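Local structure of beta-N-acetylhexosaminidase (Mycobacterium smegmatis, 4YYF) at residues A100-E106 / G150-A156; V135-L140 / A188-L193; G143-R147 / L193-V198; P157-V161 / V182-A186; L199-F205 / P244-G250. The protein probably hydrolyses terminal non-reducing N-acetyl-D-hexosamine residues from N-acetyl-beta-D-hexosaminides, as a member of glycoside hydrolase family 3. The protein carries 1 engineered substitution. All blocks are in the same frame, centred on the assembly; numbering follows the deposited sequence.

Contact 1: residues A100-E106 / G150-A156; sequences AVSVDEE and GVTVDFA
Ser102 and Phe155 meet in the densely packed half of this contact, where Ser102 OG lies 3.5 Å from Phe155 CE2. Serine's short side chain lets CB and OG both lie against CE2 and CZ of the ring. Asp104 OD1 lies at the ring edge, 3.6 Å from Phe155 CD2, and 3.2 Å from Phe155 CB; carboxylate and ring planes are turned 75° apart. On the backbone, Phe155 N donates to Val103 O, 2.9 Å and almost straight. Next to it Asp154 turns its carboxylate back along the other segment, CG lying opposite the backbone N (chi1 -174°), and OD1 accepts Glu105 N at 2.9 Å on its syn side. This buried acid thus ties down a backbone N-H. These are neighbouring parallel strands of the TIM barrel of family 3, joined through a crossover that includes helix 132-148. Gly150 ends that helix in a Schellman motif, whose positive phi favours glycine. In mid-strand the pairing loosens, the bond from Val103 N to Val153 O being weak at 3.3 Å. The solvent side is formed by Ala100, Thr152 and Gly150, all partly exposed, although Val101 between them is buried, its CB 3.4 Å from Gly150 O. Thr152 OG1 replaces a backbone acceptor, taking Val101 N at 2.9 Å, while Val101 O receives both Thr152 N and Val153 N. At the other end Asp104 is partly exposed, with a bound formic acid close to its side chain, whereas Glu106 is buried and salt-bridged to Lys203 and Arg173.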
# COMPACT_ATOMS: atom_id res chain seq x y z
N ALA A 100 -10.92 -6.30 1.36
CA ALA A 100 -10.39 -4.96 1.14
C ALA A 100 -10.25 -4.73 -0.35
O ALA A 100 -9.79 -5.60 -1.08
CB ALA A 100 -9.03 -4.77 1.83
N VAL A 101 -10.66 -3.56 -0.81
CA VAL A 101 -10.63 -3.25 -2.23
C VAL A 101 -9.80 -1.99 -2.41
O VAL A 101 -10.19 -0.93 -1.94
CB VAL A 101 -12.05 -3.01 -2.77
CG1 VAL A 101 -12.02 -2.63 -4.26
CG2 VAL A 101 -12.90 -4.28 -2.54
N SER A 102 -8.65 -2.11 -3.07
CA SER A 102 -7.69 -1.01 -3.11
C SER A 102 -7.47 -0.51 -4.53
O SER A 102 -7.81 -1.20 -5.50
CB SER A 102 -6.36 -1.45 -2.49
OG SER A 102 -5.84 -2.59 -3.17
N VAL A 103 -6.89 0.68 -4.65
CA VAL A 103 -6.68 1.33 -5.93
C VAL A 103 -5.61 2.42 -5.78
O VAL A 103 -5.41 2.95 -4.68
CB VAL A 103 -8.02 1.97 -6.44
CG1 VAL A 103 -8.46 3.12 -5.52
CG2 VAL A 103 -7.87 2.46 -7.89
N ASP A 104 -4.90 2.72 -6.87
CA ASP A 104 -4.06 3.91 -6.94
C ASP A 104 -4.89 5.10 -7.42
O ASP A 104 -5.04 5.31 -8.62
CB ASP A 104 -2.92 3.72 -7.95
CG ASP A 104 -1.71 3.01 -7.36
OD1 ASP A 104 -1.62 2.87 -6.12
OD2 ASP A 104 -0.82 2.61 -8.15
N GLU A 105 -5.42 5.90 -6.51
CA GLU A 105 -6.21 7.07 -6.90
C GLU A 105 -5.61 8.33 -6.27
O GLU A 105 -6.06 8.80 -5.22
CB GLU A 105 -7.68 6.86 -6.52
CG GLU A 105 -8.63 7.94 -7.00
CD GLU A 105 -8.39 8.36 -8.43
OE1 GLU A 105 -7.88 9.49 -8.64
OE2 GLU A 105 -8.71 7.59 -9.36
N GLU A 106 -4.57 8.86 -6.92
CA GLU A 106 -3.80 10.01 -6.42
C GLU A 106 -4.24 11.30 -7.08
O GLU A 106 -4.12 12.38 -6.49
CB GLU A 106 -2.30 9.82 -6.73
CG GLU A 106 -1.69 8.55 -6.15
CD GLU A 106 -0.30 8.26 -6.70
OE1 GLU A 106 0.40 9.23 -7.11
OE2 GLU A 106 0.10 7.07 -6.73
N GLY A 150 -17.35 1.00 -3.87
CA GLY A 150 -16.90 -0.19 -3.14
C GLY A 150 -15.43 -0.21 -2.76
O GLY A 150 -14.94 -1.22 -2.24
N VAL A 151 -14.73 0.89 -3.02
CA VAL A 151 -13.31 0.97 -2.65
C VAL A 151 -13.19 1.16 -1.13
O VAL A 151 -13.95 1.94 -0.56
CB VAL A 151 -12.63 2.14 -3.39
CG1 VAL A 151 -11.23 2.42 -2.82
CG2 VAL A 151 -12.56 1.84 -4.88
N THR A 152 -12.26 0.45 -0.50
CA THR A 152 -11.98 0.62 0.94
C THR A 152 -10.60 1.20 1.27
O THR A 152 -10.38 1.75 2.37
CB THR A 152 -12.20 -0.70 1.72
OG1 THR A 152 -11.20 -1.67 1.37
CG2 THR A 152 -13.57 -1.27 1.42
N VAL A 153 -9.67 1.08 0.33
CA VAL A 153 -8.30 1.52 0.54
C VAL A 153 -7.83 2.31 -0.66
O VAL A 153 -7.98 1.85 -1.79
CB VAL A 153 -7.33 0.32 0.70
CG1 VAL A 153 -5.90 0.81 0.87
CG2 VAL A 153 -7.72 -0.56 1.90
N ASP A 154 -7.24 3.48 -0.44
CA ASP A 154 -6.59 4.23 -1.52
C ASP A 154 -5.10 4.30 -1.23
O ASP A 154 -4.69 4.76 -0.16
CB ASP A 154 -7.17 5.66 -1.63
CG ASP A 154 -6.63 6.44 -2.84
OD1 ASP A 154 -5.89 5.86 -3.67
OD2 ASP A 154 -6.98 7.64 -2.98
N PHE A 155 -4.28 3.87 -2.18
CA PHE A 155 -2.83 4.00 -2.02
C PHE A 155 -2.43 5.43 -2.30
O PHE A 155 -1.82 5.74 -3.32
CB PHE A 155 -2.11 3.02 -2.94
CG PHE A 155 -2.35 1.57 -2.59
CD1 PHE A 155 -2.21 1.14 -1.27
CD2 PHE A 155 -2.73 0.66 -3.56
CE1 PHE A 155 -2.42 -0.22 -0.93
CE2 PHE A 155 -2.95 -0.69 -3.23
CZ PHE A 155 -2.79 -1.12 -1.91
N ALA A 156 -2.79 6.31 -1.37
CA ALA A 156 -2.51 7.74 -1.46
C ALA A 156 -2.70 8.28 -0.06
O ALA A 156 -3.46 7.71 0.72
CB ALA A 156 -3.48 8.41 -2.46

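Contact 2: residues V135-L140 / A188-L193; sequences VYGIAL and AYARGL
Two neighbouring helices on the outside of the barrel, 132-148 and 179-196, pack here face against face, with Tyr136 and Ala139 of the first meeting Ala188, Tyr189, Arg191 and Gly192 of the second. The short segments run in roughly the same direction, 36° apart, and their axes close to 7.0 Å. Gly192 permits such an approach: it has no side chain to hold the helices apart, and its CA lies 3.9 Å from Ala139 CB. The methyl of Ala139 in turn stands over the centre of the Tyr189 ring, 3.7 Å from its centroid, in a CH-pi contact; alanine is small enough to sit there while touching Tyr189 O as well. Val135 CG1 reaches the edge of the same ring, 3.7 Å from Tyr189 CD2. Toward solvent, Arg191 bends at chi3 (43°) and lays its guanidinium flat on one face of Tyr136. The planes are 3° from parallel and Arg191 NH1 is 3.5 Å from Tyr136 CD1, displaced toward the rim. The hydroxyls of both tyrosines are used beyond these segments, by Asp195 for Tyr136 and by Gln120 for Tyr189. With no hydrogen bond running directly between the two segments, their fit rests on shape and pi contacts, and the cation stacked at the open margin keeps its charge near water while covering the aromatic surface.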
# COMPACT_ATOMS: atom_id res chain seq x y z
N VAL A 135 -7.72 21.26 -0.41
CA VAL A 135 -7.26 19.90 -0.74
C VAL A 135 -7.98 18.88 0.14
O VAL A 135 -8.37 17.80 -0.33
CB VAL A 135 -5.71 19.77 -0.64
CG1 VAL A 135 -5.27 18.32 -0.78
CG2 VAL A 135 -5.03 20.61 -1.73
N TYR A 136 -8.20 19.23 1.41
CA TYR A 136 -8.98 18.38 2.30
C TYR A 136 -10.36 18.09 1.68
O TYR A 136 -10.78 16.93 1.60
CB TYR A 136 -9.15 19.00 3.69
CG TYR A 136 -10.21 18.29 4.51
CD1 TYR A 136 -9.93 17.09 5.16
CD2 TYR A 136 -11.50 18.80 4.62
CE1 TYR A 136 -10.90 16.42 5.90
CE2 TYR A 136 -12.48 18.14 5.35
CZ TYR A 136 -12.17 16.96 5.99
OH TYR A 136 -13.14 16.30 6.72
N GLY A 137 -11.03 19.14 1.23
CA GLY A 137 -12.35 19.03 0.63
C GLY A 137 -12.36 18.21 -0.64
O GLY A 137 -13.29 17.45 -0.91
N ILE A 138 -11.32 18.37 -1.46
CA ILE A 138 -11.21 17.59 -2.68
C ILE A 138 -11.06 16.09 -2.37
O ILE A 138 -11.74 15.25 -2.97
CB ILE A 138 -10.03 18.06 -3.53
CG1 ILE A 138 -10.33 19.44 -4.13
CG2 ILE A 138 -9.73 17.07 -4.64
CD1 ILE A 138 -9.14 20.09 -4.83
N ALA A 139 -10.20 15.77 -1.40
CA ALA A 139 -9.97 14.39 -1.00
C ALA A 139 -11.21 13.77 -0.37
O ALA A 139 -11.51 12.60 -0.60
CB ALA A 139 -8.78 14.31 -0.03
N LEU A 140 -11.91 14.55 0.44
CA LEU A 140 -13.17 14.10 1.03
C LEU A 140 -14.20 13.76 -0.05
O LEU A 140 -14.79 12.68 -0.03
CB LEU A 140 -13.75 15.18 1.96
CG LEU A 140 -15.09 14.83 2.61
CD1 LEU A 140 -15.01 13.56 3.47
CD2 LEU A 140 -15.62 16.00 3.45
N ALA A 188 -3.57 16.82 4.67
CA ALA A 188 -4.93 17.23 4.35
C ALA A 188 -5.58 16.19 3.46
O ALA A 188 -6.76 15.86 3.65
CB ALA A 188 -4.94 18.61 3.66
N TYR A 189 -4.82 15.68 2.50
CA TYR A 189 -5.36 14.71 1.56
C TYR A 189 -5.71 13.42 2.31
O TYR A 189 -6.77 12.82 2.08
CB TYR A 189 -4.39 14.43 0.38
CG TYR A 189 -5.11 13.95 -0.87
CD1 TYR A 189 -5.51 12.62 -1.00
CD2 TYR A 189 -5.42 14.82 -1.91
CE1 TYR A 189 -6.20 12.18 -2.14
CE2 TYR A 189 -6.10 14.39 -3.06
CZ TYR A 189 -6.48 13.07 -3.16
OH TYR A 189 -7.16 12.63 -4.28
N ALA A 190 -4.83 13.00 3.21
CA ALA A 190 -5.07 11.78 3.98
C ALA A 190 -6.29 11.95 4.88
O ALA A 190 -7.10 11.02 5.03
CB ALA A 190 -3.83 11.39 4.80
N ARG A 191 -6.42 13.14 5.46
CA ARG A 191 -7.51 13.43 6.39
C ARG A 191 -8.86 13.38 5.65
O ARG A 191 -9.86 12.90 6.20
CB ARG A 191 -7.26 14.78 7.08
CG ARG A 191 -8.22 15.11 8.21
CD ARG A 191 -7.72 16.29 9.06
NE ARG A 191 -7.18 17.39 8.25
CZ ARG A 191 -7.87 18.47 7.88
NH1 ARG A 191 -9.14 18.62 8.24
NH2 ARG A 191 -7.27 19.40 7.14
N GLY A 192 -8.87 13.88 4.42
CA GLY A 192 -10.08 13.87 3.59
C GLY A 192 -10.50 12.45 3.26
O GLY A 192 -11.68 12.10 3.39
N LEU A 193 -9.54 11.62 2.87
CA LEU A 193 -9.83 10.21 2.58
C LEU A 193 -10.36 9.52 3.81
O LEU A 193 -11.37 8.82 3.77
CB LEU A 193 -8.57 9.49 2.08
CG LEU A 193 -8.03 9.88 0.71
CD1 LEU A 193 -6.77 9.08 0.42
CD2 LEU A 193 -9.07 9.64 -0.39

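Contact 3: residues G143-R147 / L193-V198; sequences GRKMR and LRDAGV. With ACT (acetate ion), chain E.
Ala196 sets its methyl group against the helix backbone opposite, CB lying 3.5 Å from Gly143 C and 3.6 Å from Arg144 N. The two residues suit each other: Gly143, with no side chain, lets the small methyl of Ala196 lie directly on the helix backbone. Val198 continues the packing, its CG2 resting on Gly143 O and, 3.6 Å away, on Arg147 CD. On the buried side the terminal methyl CE of selenomethionine Met146 touches Leu193 CD2 at 3.8 Å, and the flexible selenoether chain carries it on toward Asp154 of the barrel wall. The second segment is the C-terminal end of helix 179-196 with the turn that leads into strand 199-205 of the TIM barrel. Gly197 closes the helix in a Schellman motif, its positive phi (92°) being easiest for glycine. Arg147 seizes this end. Its chain folds at chi2 (-61°) and chi3, so that the guanidinium curls back over the turn. Arg147 NH1 then donates to Ala196 O at 2.9 Å, within the carbonyl plane and on a lone pair, while Gly197 O lies over one guanidinium face. A cation probably also interacts favourably with the partial negative charge of a helix C-terminus. Nearer solvent, Arg144 keeps an extended chain and works through water 1, which accepts from Arg144 NH2 at 2.9 Å and donates to Asp195 O. Lys145 NZ donates to acetate O at 2.7 Å; the ion, probably from the crystallisation liquor, is also hydrogen-bonded by Arg142.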
# COMPACT_ATOMS: atom_id res chain seq x y z
N GLY A 143 -13.00 10.68 -1.98
CA GLY A 143 -13.14 9.53 -1.10
C GLY A 143 -14.56 8.99 -1.06
O GLY A 143 -14.77 7.78 -1.09
N ARG A 144 -15.55 9.87 -0.96
CA ARG A 144 -16.94 9.44 -0.94
C ARG A 144 -17.29 8.79 -2.27
O ARG A 144 -18.01 7.79 -2.30
CB ARG A 144 -17.87 10.61 -0.65
CG ARG A 144 -17.80 11.08 0.80
CD ARG A 144 -18.49 12.40 1.01
NE ARG A 144 -18.45 12.81 2.41
CZ ARG A 144 -18.74 14.02 2.86
NH1 ARG A 144 -19.10 14.97 2.00
NH2 ARG A 144 -18.67 14.29 4.16
N LYS A 145 -16.77 9.34 -3.36
CA LYS A 145 -17.03 8.79 -4.69
C LYS A 145 -16.41 7.40 -4.82
O LYS A 145 -16.98 6.53 -5.46
CB LYS A 145 -16.55 9.73 -5.80
CG LYS A 145 -17.40 10.99 -5.97
CD LYS A 145 -16.72 11.97 -6.92
CE LYS A 145 -17.47 13.28 -7.03
NZ LYS A 145 -16.87 14.18 -8.09
N MSE A 146 -15.24 7.21 -4.20
CA MSE A 146 -14.62 5.88 -4.14
C MSE A 146 -15.41 4.88 -3.30
O MSE A 146 -15.56 3.72 -3.68
CB MSE A 146 -13.19 5.97 -3.57
CG MSE A 146 -12.22 6.63 -4.51
SE MSE A 146 -10.48 6.75 -3.64
CE MSE A 146 -10.19 8.68 -3.86
N ARG A 147 -15.90 5.32 -2.14
CA ARG A 147 -16.74 4.49 -1.29
C ARG A 147 -17.98 4.01 -2.04
O ARG A 147 -18.36 2.85 -1.92
CB ARG A 147 -17.21 5.26 -0.05
CG ARG A 147 -16.13 5.61 0.97
CD ARG A 147 -15.44 4.40 1.57
NE ARG A 147 -16.32 3.41 2.21
CZ ARG A 147 -16.93 3.56 3.38
NH1 ARG A 147 -16.84 4.72 4.03
NH2 ARG A 147 -17.67 2.57 3.88
N LEU A 193 -9.54 11.62 2.87
CA LEU A 193 -9.83 10.21 2.58
C LEU A 193 -10.36 9.52 3.81
O LEU A 193 -11.37 8.82 3.77
CB LEU A 193 -8.57 9.49 2.08
CG LEU A 193 -8.03 9.88 0.71
CD1 LEU A 193 -6.77 9.08 0.42
CD2 LEU A 193 -9.07 9.64 -0.39
N ARG A 194 -9.65 9.71 4.92
CA ARG A 194 -10.01 9.13 6.22
C ARG A 194 -11.42 9.53 6.63
O ARG A 194 -12.21 8.70 7.10
CB ARG A 194 -8.97 9.58 7.28
CG ARG A 194 -9.27 9.27 8.73
CD ARG A 194 -8.08 9.72 9.64
NE ARG A 194 -6.83 9.25 9.05
CZ ARG A 194 -5.83 10.02 8.63
NH1 ARG A 194 -4.78 9.45 8.05
NH2 ARG A 194 -5.87 11.34 8.80
N ASP A 195 -11.76 10.81 6.48
CA ASP A 195 -13.10 11.27 6.87
C ASP A 195 -14.21 10.72 5.96
O ASP A 195 -15.38 10.68 6.34
CB ASP A 195 -13.16 12.80 6.96
CG ASP A 195 -12.39 13.36 8.15
OD1 ASP A 195 -12.00 12.56 9.03
OD2 ASP A 195 -12.17 14.60 8.22
N ALA A 196 -13.83 10.31 4.75
CA ALA A 196 -14.75 9.61 3.85
C ALA A 196 -14.89 8.13 4.24
O ALA A 196 -15.79 7.44 3.77
CB ALA A 196 -14.28 9.73 2.40
N GLY A 197 -13.99 7.65 5.09
CA GLY A 197 -14.01 6.26 5.51
C GLY A 197 -13.15 5.36 4.64
O GLY A 197 -13.25 4.13 4.70
N VAL A 198 -12.27 5.98 3.85
CA VAL A 198 -11.31 5.25 3.03
C VAL A 198 -10.02 5.18 3.82
O VAL A 198 -9.65 6.17 4.45
CB VAL A 198 -11.03 6.00 1.70
CG1 VAL A 198 -9.92 5.32 0.90
CG2 VAL A 198 -12.31 6.08 0.85
C ACT E . -13.67 15.84 -7.11
O ACT E . -14.77 15.28 -6.90
OXT ACT E . -13.05 15.45 -8.13
CH3 ACT E . -13.12 16.88 -6.19
O HOH W 1 -17.41 12.75 6.24

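Contact 4: residues P157-V161 / V182-A186; sequences PVVDV and VTEYA
A chi1 of 169° splays the two methyls of Val182 along the opposing chain: CG1 lies 3.4 Å from Val159 O, and CG2 reaches Val161 CG2 at 3.9 Å. Val159 answers with chi1 -62°, which places CG1 opposite its own carbonyl carbon and brings it 3.7 Å from Ala186 CB. One helical turn after Val182, that alanine has just enough bulk to touch both Val159 and Pro157 while the chain stays close. Pro157 follows a cis peptide bond and turns its ring toward the helix, CG coming to 3.8 Å from Ala186 CB and 3.4 Å from Ala186 O. The proline offers a rigid apolar edge without an N-H to satisfy. In the TIM barrel this irregular chain leaves strand 153-154, and the helix it meets, 179-196, is the next one in the outer layer, so the contact folds the loop back on the helix to which it leads. Methyls of Val159, Val161 and Val182 pack between them, and no hydrogen bond crosses. Asp160 points away from the helix; its carboxylate is hydrogen-bonded to His204 ND1 and accepts from the backbone N of His208.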
# COMPACT_ATOMS: atom_id res chain seq x y z
N PRO A 157 -2.04 9.40 0.28
CA PRO A 157 -1.21 10.27 -0.54
C PRO A 157 0.24 9.82 -0.59
O PRO A 157 0.77 9.22 0.34
CB PRO A 157 -1.28 11.60 0.20
CG PRO A 157 -1.35 11.18 1.66
CD PRO A 157 -2.28 9.97 1.62
N VAL A 158 0.87 10.17 -1.70
CA VAL A 158 2.32 10.14 -1.82
C VAL A 158 2.87 11.19 -0.87
O VAL A 158 2.44 12.34 -0.88
CB VAL A 158 2.71 10.53 -3.26
CG1 VAL A 158 4.22 10.80 -3.38
CG2 VAL A 158 2.27 9.44 -4.23
N VAL A 159 3.84 10.80 -0.04
CA VAL A 159 4.50 11.77 0.83
C VAL A 159 5.96 11.93 0.44
O VAL A 159 6.72 12.64 1.10
CB VAL A 159 4.35 11.42 2.33
CG1 VAL A 159 2.87 11.43 2.75
CG2 VAL A 159 4.97 10.06 2.61
N ASP A 160 6.34 11.29 -0.67
CA ASP A 160 7.64 11.53 -1.27
C ASP A 160 7.87 13.02 -1.51
O ASP A 160 6.95 13.76 -1.86
CB ASP A 160 7.77 10.79 -2.60
CG ASP A 160 7.67 9.29 -2.44
OD1 ASP A 160 8.14 8.75 -1.42
OD2 ASP A 160 7.08 8.64 -3.35
N VAL A 161 9.12 13.44 -1.31
CA VAL A 161 9.52 14.83 -1.43
C VAL A 161 10.45 14.92 -2.63
O VAL A 161 11.43 14.19 -2.69
CB VAL A 161 10.28 15.25 -0.16
CG1 VAL A 161 10.78 16.67 -0.28
CG2 VAL A 161 9.39 15.07 1.08
N VAL A 182 4.79 19.16 2.11
CA VAL A 182 4.25 17.81 1.96
C VAL A 182 3.39 17.45 3.17
O VAL A 182 2.27 16.96 3.01
CB VAL A 182 5.35 16.76 1.74
CG1 VAL A 182 4.77 15.34 1.85
CG2 VAL A 182 6.02 16.96 0.38
N THR A 183 3.91 17.72 4.36
CA THR A 183 3.17 17.38 5.58
C THR A 183 1.80 18.05 5.60
O THR A 183 0.79 17.40 5.87
CB THR A 183 3.96 17.77 6.82
OG1 THR A 183 5.23 17.10 6.80
CG2 THR A 183 3.19 17.39 8.09
N GLU A 184 1.77 19.34 5.31
CA GLU A 184 0.50 20.06 5.29
C GLU A 184 -0.47 19.51 4.25
O GLU A 184 -1.61 19.19 4.57
CB GLU A 184 0.73 21.55 5.04
CG GLU A 184 -0.49 22.40 5.31
CD GLU A 184 -0.31 23.84 4.89
OE1 GLU A 184 0.74 24.16 4.28
OE2 GLU A 184 -1.22 24.65 5.16
N TYR A 185 -0.01 19.39 3.00
CA TYR A 185 -0.91 19.02 1.92
C TYR A 185 -1.25 17.53 1.87
O TYR A 185 -2.43 17.16 1.74
CB TYR A 185 -0.37 19.53 0.57
CG TYR A 185 -0.65 20.99 0.36
CD1 TYR A 185 0.15 21.96 0.96
CD2 TYR A 185 -1.72 21.40 -0.41
CE1 TYR A 185 -0.11 23.31 0.78
CE2 TYR A 185 -2.00 22.75 -0.60
CZ TYR A 185 -1.19 23.70 -0.00
OH TYR A 185 -1.47 25.02 -0.19
N ALA A 186 -0.25 16.66 1.99
CA ALA A 186 -0.56 15.23 2.04
C ALA A 186 -1.38 14.92 3.30
O ALA A 186 -2.26 14.06 3.29
CB ALA A 186 0.70 14.39 2.02

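Contact 5: residues L199-F205 / P244-G250; sequences LPVLKHF and PVAVMVG
Leu202 and Val245 meet at about a right angle, Leu202 CG resting 3.7 Å from Val245 CG2. Farther along, Phe205 crosses Val247 obliquely, its CB 3.6 Å from Val247 CG1, before its ring runs outward to helix 267-275 and an edge-to-face contact with Tyr236. Lys203 and Met248, a selenomethionine, instead lie side by side and point the same way, their CB atoms 3.8 Å apart; His204 also runs alongside Met248, with SE placed obliquely to its ring. Lys203 CG covers one imidazole face. These are adjacent parallel strands of the TIM barrel: Leu202, Phe205 and Val247 lie on the outward face, where Phe205 and Val249 pack against helix 267-275, while Val201 and Ala246 turn to the other side of the sheet. Short Ala246 suits that interior, its CB meeting Val201 CG2 at 4.0 Å. The strands are joined by Met248 N to Leu202 O, 2.8 Å and nearly straight, and by Phe205 N to Met248 O at 2.9 Å. Between these bonds the register slips by one residue, a beta bulge, where the peptide before His204 is cis. At the end of its extended chain Lys203 NZ is hydrogen-bonded to Phe155 O, and a bound acetate lies beside the His204 imidazole.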
# COMPACT_ATOMS: atom_id res chain seq x y z
N LEU A 199 -9.34 4.04 3.81
CA LEU A 199 -8.04 3.95 4.48
C LEU A 199 -6.97 4.58 3.60
O LEU A 199 -6.69 4.08 2.51
CB LEU A 199 -7.67 2.48 4.74
CG LEU A 199 -6.28 2.27 5.37
CD1 LEU A 199 -6.24 2.79 6.84
CD2 LEU A 199 -5.88 0.79 5.31
N PRO A 200 -6.36 5.68 4.06
CA PRO A 200 -5.26 6.24 3.26
C PRO A 200 -3.94 5.50 3.54
O PRO A 200 -3.76 4.94 4.63
CB PRO A 200 -5.19 7.69 3.73
CG PRO A 200 -5.74 7.68 5.13
CD PRO A 200 -6.65 6.49 5.26
N VAL A 201 -3.05 5.48 2.55
CA VAL A 201 -1.77 4.79 2.69
C VAL A 201 -0.64 5.74 2.29
O VAL A 201 -0.52 6.10 1.12
CB VAL A 201 -1.69 3.51 1.83
CG1 VAL A 201 -0.40 2.71 2.16
CG2 VAL A 201 -2.94 2.61 2.04
N LEU A 202 0.18 6.14 3.25
CA LEU A 202 1.33 7.02 3.00
C LEU A 202 2.44 6.26 2.27
O LEU A 202 2.82 5.17 2.70
CB LEU A 202 1.88 7.54 4.33
CG LEU A 202 0.86 8.11 5.32
CD1 LEU A 202 1.55 8.43 6.65
CD2 LEU A 202 0.21 9.37 4.76
N LYS A 203 2.97 6.81 1.18
CA LYS A 203 3.98 6.08 0.38
C LYS A 203 4.99 7.08 -0.21
O LYS A 203 4.66 8.26 -0.34
CB LYS A 203 3.28 5.26 -0.72
CG LYS A 203 2.65 6.08 -1.83
CD LYS A 203 1.69 5.22 -2.68
CE LYS A 203 1.24 5.96 -3.95
NZ LYS A 203 0.28 5.13 -4.76
N HIS A 204 6.22 6.65 -0.56
CA HIS A 204 6.73 5.28 -0.46
C HIS A 204 7.88 5.25 0.56
O HIS A 204 8.99 5.70 0.27
CB HIS A 204 7.26 4.80 -1.83
CG HIS A 204 6.26 4.89 -2.95
ND1 HIS A 204 6.01 6.07 -3.65
CD2 HIS A 204 5.46 3.97 -3.53
CE1 HIS A 204 5.10 5.86 -4.57
NE2 HIS A 204 4.74 4.58 -4.52
N PHE A 205 7.62 4.71 1.75
CA PHE A 205 8.58 4.74 2.88
C PHE A 205 9.85 3.92 2.59
O PHE A 205 9.78 2.82 2.03
CB PHE A 205 7.87 4.18 4.12
CG PHE A 205 8.66 4.25 5.39
CD1 PHE A 205 9.52 3.22 5.76
CD2 PHE A 205 8.51 5.34 6.26
CE1 PHE A 205 10.24 3.28 6.96
CE2 PHE A 205 9.22 5.39 7.46
CZ PHE A 205 10.09 4.35 7.81
N PRO A 244 -7.27 6.33 11.35
CA PRO A 244 -6.56 5.20 10.74
C PRO A 244 -5.69 5.63 9.56
O PRO A 244 -6.02 6.55 8.79
CB PRO A 244 -7.68 4.27 10.27
CG PRO A 244 -8.86 5.15 10.11
CD PRO A 244 -8.72 6.25 11.14
N VAL A 245 -4.55 4.97 9.44
CA VAL A 245 -3.63 5.26 8.36
C VAL A 245 -2.75 4.02 8.20
O VAL A 245 -2.53 3.28 9.16
CB VAL A 245 -2.78 6.54 8.66
CG1 VAL A 245 -1.79 6.28 9.79
CG2 VAL A 245 -2.07 7.04 7.39
N ALA A 246 -2.28 3.79 6.98
CA ALA A 246 -1.35 2.70 6.70
C ALA A 246 -0.12 3.30 6.05
O ALA A 246 -0.12 4.46 5.68
CB ALA A 246 -1.99 1.65 5.78
N VAL A 247 0.93 2.51 5.92
CA VAL A 247 2.15 2.95 5.26
C VAL A 247 2.49 1.91 4.19
O VAL A 247 2.29 0.72 4.41
CB VAL A 247 3.32 3.08 6.26
CG1 VAL A 247 4.68 3.31 5.53
CG2 VAL A 247 3.05 4.22 7.28
N MSE A 248 2.97 2.37 3.03
CA MSE A 248 3.52 1.47 2.02
C MSE A 248 5.03 1.67 1.91
O MSE A 248 5.51 2.79 1.74
CB MSE A 248 2.89 1.73 0.65
CG MSE A 248 3.51 0.90 -0.49
SE MSE A 248 2.59 1.23 -2.20
CE MSE A 248 1.03 0.17 -1.86
N VAL A 249 5.78 0.57 1.98
CA VAL A 249 7.24 0.62 1.86
C VAL A 249 7.64 0.37 0.41
O VAL A 249 7.14 -0.55 -0.23
CB VAL A 249 7.90 -0.44 2.77
CG1 VAL A 249 9.41 -0.44 2.57
CG2 VAL A 249 7.58 -0.16 4.22
N GLY A 250 8.54 1.20 -0.13
CA GLY A 250 8.95 1.06 -1.52
C GLY A 250 10.15 0.14 -1.68
O GLY A 250 10.64 -0.43 -0.70

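In the fold
All five contacts lie in the TIM-barrel domain. Contacts 1 and 5, centres 11 Å apart, join parallel strands of one sheet, in which 153-154 and 199-205 are neighbours. Contacts 2 and 3, 9 Å apart, are successive parts of one packing between helices 132-148 and 179-196. Contact 4 uses the second of these helices too, and is nested along the chain within the loops that contacts 2 and 3 close; contact 5 follows them all. Contact 1 alternates with contacts 2 and 3, as expected of alternating strands and helices. A probable hydrogen bond from Val159 N to Lys203 O ties contact 4 to contact 5. The strand contacts thus build the barrel wall, and contacts 2 to 4 pack the outer helix layer around it.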